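Local coordinates for protein cytokinin riboside 5'-monophosphate phosphoribohydrolase (Streptomyces coelicolor, PDB 5ZI9) that belongs to the lysine-decarboxylase-like family of the SLOG clan, proteins with a Rossmann-type alpha/beta fold built round a parallel sheet, at residues 72-77 and 104-109; 98-103 and 241-246; 127-132 and 147-152. All coordinates share one frame; numbering follows the deposited sequence.

Contact 1: 72-77 and 104-109; sequences PPAISV and GFAVIT. With EDO (1,2-ethanediol), chain M.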
# COMPACT_ATOMS: atom_id res chain seq x y z
N PRO B 72 -15.11 14.41 -17.89
CA PRO B 72 -14.57 15.21 -19.00
C PRO B 72 -13.93 16.49 -18.47
O PRO B 72 -13.95 16.71 -17.27
CB PRO B 72 -15.82 15.54 -19.82
CG PRO B 72 -16.89 15.62 -18.81
CD PRO B 72 -16.58 14.51 -17.83
N PRO B 73 -13.35 17.32 -19.34
CA PRO B 73 -12.80 18.61 -18.96
C PRO B 73 -13.75 19.43 -18.11
O PRO B 73 -14.93 19.52 -18.45
CB PRO B 73 -12.64 19.28 -20.31
CG PRO B 73 -12.28 18.17 -21.22
CD PRO B 73 -12.87 16.91 -20.66
N ALA B 74 -13.25 20.00 -17.00
CA ALA B 74 -14.14 20.70 -16.07
C ALA B 74 -13.60 22.01 -15.62
O ALA B 74 -12.43 22.29 -15.79
CB ALA B 74 -14.40 19.84 -14.85
N ILE B 75 -14.49 22.81 -15.04
CA ILE B 75 -14.14 24.05 -14.35
C ILE B 75 -14.68 23.95 -12.92
O ILE B 75 -15.78 23.49 -12.72
CB ILE B 75 -14.75 25.27 -15.06
CG1 ILE B 75 -14.09 25.48 -16.43
CG2 ILE B 75 -14.69 26.53 -14.20
CD1 ILE B 75 -12.62 25.79 -16.40
N SER B 76 -13.90 24.38 -11.95
CA SER B 76 -14.32 24.31 -10.55
C SER B 76 -14.84 25.67 -10.13
O SER B 76 -14.13 26.66 -10.28
CB SER B 76 -13.18 23.87 -9.63
OG SER B 76 -12.96 22.48 -9.74
N VAL B 77 -16.07 25.69 -9.60
CA VAL B 77 -16.76 26.93 -9.24
C VAL B 77 -16.94 27.04 -7.74
O VAL B 77 -17.31 26.08 -7.09
CB VAL B 77 -18.12 27.04 -9.96
CG1 VAL B 77 -18.82 28.35 -9.59
CG2 VAL B 77 -17.86 26.95 -11.45
N GLY B 104 -18.52 23.26 -23.24
CA GLY B 104 -17.90 21.95 -23.23
C GLY B 104 -17.30 21.48 -21.91
O GLY B 104 -16.67 20.42 -21.86
N PHE B 105 -17.50 22.24 -20.83
CA PHE B 105 -16.95 21.86 -19.53
C PHE B 105 -17.93 21.17 -18.61
O PHE B 105 -19.13 21.46 -18.62
CB PHE B 105 -16.44 23.10 -18.79
CG PHE B 105 -15.29 23.78 -19.47
CD1 PHE B 105 -14.04 23.18 -19.53
CD2 PHE B 105 -15.46 25.03 -20.07
CE1 PHE B 105 -12.98 23.80 -20.16
CE2 PHE B 105 -14.40 25.65 -20.71
CZ PHE B 105 -13.15 25.04 -20.76
N ALA B 106 -17.41 20.28 -17.76
CA ALA B 106 -18.17 19.84 -16.59
C ALA B 106 -18.13 20.90 -15.49
O ALA B 106 -17.22 21.72 -15.44
CB ALA B 106 -17.65 18.51 -16.10
N VAL B 107 -19.10 20.90 -14.60
CA VAL B 107 -19.03 21.85 -13.52
C VAL B 107 -18.79 21.16 -12.19
O VAL B 107 -19.57 20.32 -11.80
CB VAL B 107 -20.27 22.71 -13.46
CG1 VAL B 107 -20.20 23.71 -12.29
CG2 VAL B 107 -20.42 23.44 -14.79
N ILE B 108 -17.70 21.55 -11.52
CA ILE B 108 -17.34 20.99 -10.21
C ILE B 108 -17.57 22.02 -9.12
O ILE B 108 -17.13 23.13 -9.25
CB ILE B 108 -15.86 20.53 -10.16
CG1 ILE B 108 -15.60 19.40 -11.17
CG2 ILE B 108 -15.54 19.98 -8.77
CD1 ILE B 108 -14.13 19.16 -11.41
N THR B 109 -18.28 21.64 -8.07
CA THR B 109 -18.40 22.54 -6.91
C THR B 109 -18.19 21.85 -5.56
O THR B 109 -17.97 20.65 -5.46
CB THR B 109 -19.76 23.25 -6.85
OG1 THR B 109 -20.72 22.33 -6.34
CG2 THR B 109 -20.15 23.78 -8.20
C1 EDO M . -19.97 18.90 -19.71
O1 EDO M . -21.09 19.38 -18.91
C2 EDO M . -20.40 18.13 -20.94
O2 EDO M . -20.67 16.78 -20.49
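Ala74, Ile75 and Ser76 bridge in parallel to Ala106, Val107 and Ile108, the two strand segments coming within 4.6 Å of each other at a signed crossing angle of -30°. Four backbone hydrogen bonds alternate between the two strands. Pro73 O receives Ala106 N at 2.7 Å, a bond that uses only the carbonyl, so proline's lack of an N-H costs nothing here. Ile75 then spends both polar atoms on the residues flanking its partner Val107: its N reaches Ala106 O and its O takes Ile108 N. Val77 N closes the series on Ile108 O at 2.8 Å.

This is the strand pair of a right-handed beta-alpha-beta crossover in a Rossmann-type sheet, with helix 88-102 as the connection. Gly104, at positive phi (97°), ends that helix in a Schellman motif and turns the chain into its second strand.

On the face covered by helix 88-102, Ile75 lays CG1 over one face of the Phe105 ring, 3.9 Å from its centroid, a CH-pi contact. CG1 stands beside the backbone N (chi1 -68°), which brings it above the ring. Farther along, the branched side chains Val77 and Val107 meet CG2 to CG1 at 4.1 Å, beneath Leu100.

On the opposite face, the methyls of Ala74 and Ala106 and the hydroxyl of Ser76 pack round the larger Ile108. Ala74 CB touches Ala106 CB at 3.7 Å and Ile108 CD1 at 3.5 Å. Ser76 OG lies against Ile108 CB at 3.5 Å, while its buried hydroxyl is hydrogen-bonded to Phe163 O.

Contact 2: 98-103 and 241-246; sequences RGLVEA and EAVALV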
# COMPACT_ATOMS: atom_id res chain seq x y z
N ARG B 98 -24.52 27.15 -16.62
CA ARG B 98 -25.06 26.89 -17.96
C ARG B 98 -24.07 27.26 -19.01
O ARG B 98 -23.84 26.49 -19.98
CB ARG B 98 -26.33 27.72 -18.18
CG ARG B 98 -27.53 26.86 -18.46
CD ARG B 98 -28.79 27.51 -17.94
NE ARG B 98 -29.28 28.42 -18.95
CZ ARG B 98 -29.95 29.53 -18.71
NH1 ARG B 98 -30.26 29.92 -17.46
NH2 ARG B 98 -30.32 30.25 -19.75
N GLY B 99 -23.50 28.46 -18.83
CA GLY B 99 -22.45 28.95 -19.69
C GLY B 99 -21.34 27.92 -19.89
O GLY B 99 -20.96 27.61 -21.04
N LEU B 100 -20.86 27.35 -18.78
CA LEU B 100 -19.71 26.42 -18.83
C LEU B 100 -20.03 25.12 -19.52
O LEU B 100 -19.21 24.59 -20.27
CB LEU B 100 -19.16 26.15 -17.42
CG LEU B 100 -18.66 27.47 -16.81
CD1 LEU B 100 -18.63 27.43 -15.30
CD2 LEU B 100 -17.31 27.89 -17.37
N VAL B 101 -21.24 24.62 -19.30
CA VAL B 101 -21.70 23.38 -19.96
C VAL B 101 -21.68 23.57 -21.48
O VAL B 101 -21.10 22.77 -22.21
CB VAL B 101 -23.12 22.97 -19.47
CG1 VAL B 101 -23.69 21.85 -20.33
CG2 VAL B 101 -23.04 22.52 -18.02
N GLU B 102 -22.31 24.66 -21.91
CA GLU B 102 -22.39 25.05 -23.31
C GLU B 102 -21.02 25.21 -23.94
O GLU B 102 -20.88 24.95 -25.13
CB GLU B 102 -23.20 26.34 -23.48
CG GLU B 102 -24.65 26.13 -23.91
CD GLU B 102 -25.64 26.99 -23.16
OE1 GLU B 102 -25.33 28.17 -22.83
OE2 GLU B 102 -26.76 26.47 -22.89
N ALA B 103 -20.03 25.63 -23.15
CA ALA B 103 -18.63 25.70 -23.62
C ALA B 103 -17.88 24.36 -23.65
O ALA B 103 -16.72 24.34 -24.04
CB ALA B 103 -17.87 26.70 -22.79
N GLU B 241 -18.65 36.97 -20.58
CA GLU B 241 -17.19 37.26 -20.59
C GLU B 241 -16.40 36.19 -19.78
O GLU B 241 -15.44 35.59 -20.29
CB GLU B 241 -16.89 38.67 -20.06
CG GLU B 241 -15.44 39.13 -20.21
CD GLU B 241 -15.17 40.52 -19.60
OE1 GLU B 241 -14.10 41.07 -19.83
OE2 GLU B 241 -16.01 41.09 -18.89
N ALA B 242 -16.86 35.92 -18.55
CA ALA B 242 -16.23 34.90 -17.70
C ALA B 242 -16.10 33.60 -18.39
O ALA B 242 -15.02 33.01 -18.36
CB ALA B 242 -16.98 34.71 -16.40
N VAL B 243 -17.16 33.16 -19.06
CA VAL B 243 -17.11 31.88 -19.76
C VAL B 243 -16.14 31.92 -20.91
O VAL B 243 -15.49 30.93 -21.19
CB VAL B 243 -18.50 31.43 -20.25
CG1 VAL B 243 -18.42 30.13 -21.06
CG2 VAL B 243 -19.38 31.19 -19.03
N ALA B 244 -16.08 33.05 -21.60
CA ALA B 244 -15.20 33.16 -22.76
C ALA B 244 -13.72 33.11 -22.34
O ALA B 244 -12.88 32.43 -22.99
CB ALA B 244 -15.50 34.45 -23.49
N LEU B 245 -13.43 33.85 -21.27
CA LEU B 245 -12.08 33.89 -20.70
C LEU B 245 -11.56 32.51 -20.38
O LEU B 245 -10.43 32.19 -20.73
CB LEU B 245 -12.03 34.73 -19.44
CG LEU B 245 -12.08 36.24 -19.69
CD1 LEU B 245 -12.55 37.02 -18.47
CD2 LEU B 245 -10.72 36.73 -20.17
N VAL B 246 -12.41 31.72 -19.73
CA VAL B 246 -12.03 30.39 -19.30
C VAL B 246 -11.81 29.47 -20.50
O VAL B 246 -10.83 28.73 -20.49
CB VAL B 246 -13.05 29.85 -18.29
CG1 VAL B 246 -13.10 28.34 -18.32
CG2 VAL B 246 -12.71 30.35 -16.89
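Val243 presses its two methyl groups against the backbone of Gly99, where helix 88-102 and helix 239-249 lie side by side. The axes of the two helical segments approach to 9.4 Å and cross at -36°, both running in broadly the same direction.

The first kind of contact is side chain against main chain. With CG1 anti to its own backbone N (chi1 176°), Val243 sets CG1 3.6 Å from Gly99 O and CG2 3.9 Å from Gly99 CA. Glycine suits this place because a CB here would run into Val243 CG2, and the CA atoms of Gly99 and Val243 come within 6.1 Å. The carbonyl O met by CG1 is not left without a partner: it accepts the helical bond from Ala103 N at 3.0 Å.

The second kind is purely apolar. One turn on from Gly99, Ala103 offers a small methyl, CB, to Val243 CG1 at 3.9 Å. Leu100, longer, brings CD2 in toward the other helix, reaching Val243 CG2 at 4.2 Å and Val246 CG1 at 4.3 Å. Leu100 and Val246 also rest on Ile75 of strand 74-78, so the two helices pack on one side of the parallel sheet, and this is the seam between them. The buried side chain of Val246 touches Phe105 and Val201 of strand 200-203 as well, which ties its helix to the sheet on more than one strand.

With 179 Å² buried and no polar bond between the two segments, the fit rests on shape, a branched valine set against a bare glycine backbone; both helices are also placed by the sheet beneath them.

Contact 3: 127-132 and 147-152; sequences KGTSVG and VDIGLN. With EDO (1,2-ethanediol), chain M.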
# COMPACT_ATOMS: atom_id res chain seq x y z
N LYS B 127 -28.21 20.40 -19.35
CA LYS B 127 -28.01 18.97 -19.55
C LYS B 127 -26.53 18.55 -19.58
O LYS B 127 -26.14 17.72 -20.38
CB LYS B 127 -28.76 18.50 -20.82
CG LYS B 127 -30.09 19.23 -21.14
CD LYS B 127 -31.36 18.55 -20.63
CE LYS B 127 -32.28 19.51 -19.85
NZ LYS B 127 -33.16 18.75 -18.89
N GLY B 128 -25.71 19.13 -18.72
CA GLY B 128 -24.28 18.79 -18.66
C GLY B 128 -24.00 17.92 -17.45
O GLY B 128 -24.92 17.50 -16.75
N THR B 129 -22.72 17.69 -17.19
CA THR B 129 -22.31 16.91 -16.02
C THR B 129 -22.03 17.84 -14.82
O THR B 129 -21.19 18.74 -14.89
CB THR B 129 -21.18 15.90 -16.31
OG1 THR B 129 -20.13 16.09 -15.38
CG2 THR B 129 -20.62 16.01 -17.66
N SER B 130 -22.77 17.60 -13.73
CA SER B 130 -22.78 18.45 -12.52
C SER B 130 -22.15 17.72 -11.33
O SER B 130 -22.70 16.75 -10.85
CB SER B 130 -24.20 18.80 -12.17
OG SER B 130 -24.28 19.57 -11.00
N VAL B 131 -20.97 18.16 -10.89
CA VAL B 131 -20.18 17.49 -9.83
C VAL B 131 -20.24 18.27 -8.50
O VAL B 131 -20.14 19.51 -8.44
CB VAL B 131 -18.72 17.20 -10.26
CG1 VAL B 131 -18.02 16.22 -9.30
CG2 VAL B 131 -18.68 16.61 -11.65
N GLY B 132 -20.45 17.50 -7.45
CA GLY B 132 -20.46 18.04 -6.07
C GLY B 132 -19.51 17.25 -5.18
O GLY B 132 -19.80 16.12 -4.85
N VAL B 147 -26.77 18.20 -7.60
CA VAL B 147 -25.51 17.45 -7.76
C VAL B 147 -25.78 16.13 -8.44
O VAL B 147 -26.63 15.38 -8.00
CB VAL B 147 -24.79 17.20 -6.43
CG1 VAL B 147 -23.74 16.09 -6.55
CG2 VAL B 147 -24.14 18.50 -5.95
N ASP B 148 -25.03 15.81 -9.48
CA ASP B 148 -25.19 14.52 -10.15
C ASP B 148 -24.09 13.48 -9.81
O ASP B 148 -24.40 12.39 -9.36
CB ASP B 148 -25.31 14.73 -11.65
CG ASP B 148 -26.22 13.75 -12.27
OD1 ASP B 148 -27.46 13.96 -12.15
OD2 ASP B 148 -25.68 12.78 -12.84
N ILE B 149 -22.83 13.80 -10.04
CA ILE B 149 -21.73 12.99 -9.53
C ILE B 149 -21.37 13.55 -8.15
O ILE B 149 -20.81 14.66 -8.06
CB ILE B 149 -20.55 13.00 -10.49
CG1 ILE B 149 -20.98 12.37 -11.82
CG2 ILE B 149 -19.38 12.24 -9.92
CD1 ILE B 149 -20.04 12.67 -12.97
N GLY B 150 -21.70 12.80 -7.09
CA GLY B 150 -21.50 13.25 -5.70
C GLY B 150 -20.53 12.39 -4.88
O GLY B 150 -20.59 11.16 -4.92
N LEU B 151 -19.64 13.06 -4.14
CA LEU B 151 -18.87 12.43 -3.06
C LEU B 151 -18.84 13.32 -1.90
O LEU B 151 -18.76 14.52 -2.08
CB LEU B 151 -17.42 12.24 -3.39
CG LEU B 151 -17.07 11.26 -4.48
CD1 LEU B 151 -16.72 12.11 -5.71
CD2 LEU B 151 -15.93 10.35 -4.00
N ASN B 152 -18.80 12.73 -0.72
CA ASN B 152 -18.55 13.42 0.53
C ASN B 152 -17.21 12.99 1.07
O ASN B 152 -17.06 11.84 1.54
CB ASN B 152 -19.59 13.02 1.53
CG ASN B 152 -20.95 13.49 1.15
OD1 ASN B 152 -21.19 14.69 1.19
ND2 ASN B 152 -21.83 12.57 0.78
C1 EDO M . -19.97 18.90 -19.71
O1 EDO M . -21.09 19.38 -18.91
C2 EDO M . -20.40 18.13 -20.94
O2 EDO M . -20.67 16.78 -20.49
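Ser130 O accepts two consecutive backbone N-H groups, from Asp148 N at 2.9 Å and Ile149 N at 3.1 Å, which arrive from opposite faces of its carbonyl plane. Both bonds are bent, near 150°; the chain at Asp148 (psi -57°) is not extended, which lets neighbouring N-H groups converge. Beyond this start the parallel pairing is regular: Gly132 N gives an almost straight bond to Ile149 O at 2.9 Å, and Gly132 O takes Leu151 N. Ser130 OG is held by Asn120 and by Tyr146 O. Just ahead of Ser130, Thr129 N donates to O1 of 1,2-ethanediol at 2.9 Å.

Val147 packs over Gly132, its CG2 3.7 Å from Gly132 CA; a residue without a side chain leaves that surface to the valine methyls. On the face of Val131 and Ile149, Val131 CG2 meets Ile149 CB at 4.2 Å, both beta-branched residues suited to a strand.

Strand 149-153 is the outermost of the sheet within this chain. Strand 130-135 separates it from strand 106-109, helix 115-125 touches Ser130 and Val147, and Leu71 lies against Val131 and Ile149.

In the fold
Contacts 1 and 3 belong to one parallel sheet and lie about 10 Å apart, centre to centre. Strand 106-109 of contact 1 joins strand 130-135 of contact 3 through probable hydrogen bonds, Val107 O to Val131 N at 2.7 Å and Thr109 N to Val131 O at 2.9 Å. Contact 2 lies on one side of this sheet, its centre also about 10 Å from that of contact 1; there Val246 CG1 reaches Phe105 CE2 at 3.8 Å. Contacts 2 and 3, about 18 Å apart, meet through Val101 CG1 and Gly128 CA, 3.5 Å apart. The 1,2-ethanediol, probably from the crystallisation liquor, sits near the start of strands 106-109 and 130-135, beside Phe105 and Thr129.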